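Local coordinates for mutual gliding motility protein C (MglC) (Myxococcus xanthus DK 1622, PDB 7CT3) that takes part in the polarity control system of Myxococcus xanthus as a Roadblock/LC7-domain protein that interacts with its paralog MglB, at the interface of chains A and B. Residues are numbered along the deposited sequence; one frame, centred on the assembly and turned at random. Chains: chain A/B, Mutual gliding motility protein C (MglC).

The interface of chains A and B. Residues chain A 71-73, 102, 106; chain B 73-75, 80, 102.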
loop_
_atom_site.group_PDB
_atom_site.type_symbol
_atom_site.label_atom_id
_atom_site.label_comp_id
_atom_site.label_asym_id
_atom_site.label_seq_id
_atom_site.Cartn_x
_atom_site.Cartn_y
_atom_site.Cartn_z
ATOM N N GLU A 71 2.882 7.614 -1.238
ATOM C CA GLU A 71 3.134 6.207 -1.649
ATOM C C GLU A 71 1.843 5.391 -1.507
ATOM O O GLU A 71 1.144 5.542 -0.488
ATOM C CB GLU A 71 4.293 5.683 -0.802
ATOM C CG GLU A 71 4.708 4.250 -1.051
ATOM C CD GLU A 71 5.621 3.754 0.065
ATOM O OE1 GLU A 71 5.107 3.500 1.169
ATOM O OE2 GLU A 71 6.848 3.681 -0.149
ATOM N N VAL A 72 1.528 4.572 -2.511
ATOM C CA VAL A 72 0.315 3.708 -2.525
ATOM C C VAL A 72 0.725 2.291 -2.931
ATOM O O VAL A 72 1.587 2.155 -3.818
ATOM C CB VAL A 72 -0.764 4.281 -3.460
ATOM C CG1 VAL A 72 -2.004 3.403 -3.491
ATOM C CG2 VAL A 72 -1.125 5.709 -3.077
ATOM N N SER A 73 0.124 1.287 -2.292
ATOM C CA SER A 73 0.283 -0.155 -2.617
ATOM C C SER A 73 -1.095 -0.783 -2.816
ATOM O O SER A 73 -1.992 -0.546 -1.983
ATOM C CB SER A 73 1.050 -0.879 -1.543
ATOM O OG SER A 73 2.384 -0.410 -1.486
ATOM N N PHE A 102 9.650 -6.634 0.037
ATOM C CA PHE A 102 8.716 -5.481 -0.059
ATOM C C PHE A 102 9.367 -4.240 0.564
ATOM O O PHE A 102 9.257 -3.150 -0.021
ATOM C CB PHE A 102 7.369 -5.835 0.575
ATOM C CG PHE A 102 6.275 -4.821 0.346
ATOM C CD1 PHE A 102 5.976 -4.365 -0.927
ATOM C CD2 PHE A 102 5.521 -4.343 1.404
ATOM C CE1 PHE A 102 4.956 -3.445 -1.133
ATOM C CE2 PHE A 102 4.501 -3.430 1.198
ATOM C CZ PHE A 102 4.219 -2.981 -0.071
ATOM N N ARG A 106 10.091 -0.673 -1.418
ATOM C CA ARG A 106 9.596 0.654 -0.962
ATOM C C ARG A 106 10.776 1.632 -0.895
ATOM O O ARG A 106 10.651 2.763 -1.410
ATOM C CB ARG A 106 8.881 0.512 0.384
ATOM C CG ARG A 106 7.578 -0.269 0.312
ATOM C CD ARG A 106 6.869 -0.374 1.651
ATOM N NE ARG A 106 6.597 0.944 2.210
ATOM C CZ ARG A 106 7.122 1.441 3.327
ATOM N NH1 ARG A 106 7.944 0.721 4.075
ATOM N NH2 ARG A 106 6.806 2.667 3.706
ATOM N N SER B 73 -2.498 -0.036 0.826
ATOM C CA SER B 73 -1.792 0.950 1.685
ATOM C C SER B 73 -1.824 2.321 1.013
ATOM O O SER B 73 -1.538 2.407 -0.197
ATOM C CB SER B 73 -0.375 0.523 1.961
ATOM O OG SER B 73 -0.356 -0.659 2.739
ATOM N N VAL B 74 -2.170 3.354 1.777
ATOM C CA VAL B 74 -2.040 4.773 1.354
ATOM C C VAL B 74 -1.177 5.458 2.409
ATOM O O VAL B 74 -1.623 5.542 3.577
ATOM C CB VAL B 74 -3.415 5.440 1.177
ATOM C CG1 VAL B 74 -3.290 6.910 0.824
ATOM C CG2 VAL B 74 -4.254 4.715 0.132
ATOM N N ASN B 75 0.030 5.870 2.021
ATOM C CA ASN B 75 1.099 6.287 2.962
ATOM C C ASN B 75 1.459 7.754 2.726
ATOM O O ASN B 75 1.429 8.212 1.570
ATOM C CB ASN B 75 2.335 5.397 2.834
ATOM C CG ASN B 75 2.049 3.939 3.125
ATOM O OD1 ASN B 75 1.072 3.610 3.798
ATOM N ND2 ASN B 75 2.900 3.057 2.624
ATOM N N LEU B 80 1.853 5.403 7.796
ATOM C CA LEU B 80 1.626 4.240 6.908
ATOM C C LEU B 80 0.271 3.636 7.271
ATOM O O LEU B 80 -0.088 3.656 8.467
ATOM C CB LEU B 80 2.751 3.221 7.096
ATOM C CG LEU B 80 4.164 3.794 7.150
ATOM C CD1 LEU B 80 5.176 2.688 7.394
ATOM C CD2 LEU B 80 4.504 4.557 5.877
ATOM N N PHE B 102 6.224 -1.733 9.767
ATOM C CA PHE B 102 5.229 -1.868 8.671
ATOM C C PHE B 102 5.038 -3.352 8.331
ATOM O O PHE B 102 3.887 -3.777 8.138
ATOM C CB PHE B 102 5.648 -1.026 7.464
ATOM C CG PHE B 102 4.609 -0.916 6.376
ATOM C CD1 PHE B 102 3.310 -0.529 6.662
ATOM C CD2 PHE B 102 4.939 -1.170 5.056
ATOM C CE1 PHE B 102 2.364 -0.412 5.653
ATOM C CE2 PHE B 102 3.995 -1.048 4.049
ATOM C CZ PHE B 102 2.708 -0.670 4.349
#
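A:Ser73 and B:Ser73 face each other on the two-fold axis, where strand 71-75 of each chain runs antiparallel to its twin. Their backbones exchange a reciprocal pair of hydrogen bonds, N of A:Ser73 to O of B:Ser73 at 2.9 Å and the same with chains exchanged. Two residues along the strands, past the A:Val72 and B:Val74 pair, A:Glu71 pairs with B:Asn75: N of B:Asn75 donates to O of A:Glu71 (2.8 Å), and the return bond, from N of A:Glu71 to O of B:Asn75, is longer at 3.2 Å.

Polar side chains extend this ladder. A:Glu71 reaches out with CG anti to its backbone N (chi1 179°) and an extended chain, bringing OE1 to the amide ND2 of B:Asn75 at 2.7 Å. The bond is nearly straight (166° at H), lies in the amide plane and uses the anti lone pair of the carboxylate. From its own chain, A:Arg106 grips the same oxygen side-on: NE, 3.1 Å from OE1 of A:Glu71, forms a salt bridge from above the carboxylate plane, while NH2 meets the syn lone pair. Three donors thus converge on OE1, which should restrict rotation of the carboxylate, and the positive guanidinium probably offsets its charge.

Carbon and guanidinium packing completes the patch. CD of A:Arg106 lies 3.8 Å from CE2 of B:Phe102, and the two Phe102 rings touch through their CE2 atoms. Beyond the bend of A:Arg106 at chi3, CD2 at the edge of the B:Phe102 ring sits over one guanidinium face, off-centre, 3.7 Å from NH1 of A:Arg106, the planes inclined by 53°. The tip of B:Leu80 approaches NH2.

Repeated by symmetry, this patch joins the strands into a sheet continuous across both subunits, consistent with a Roadblock/LC7 homodimer.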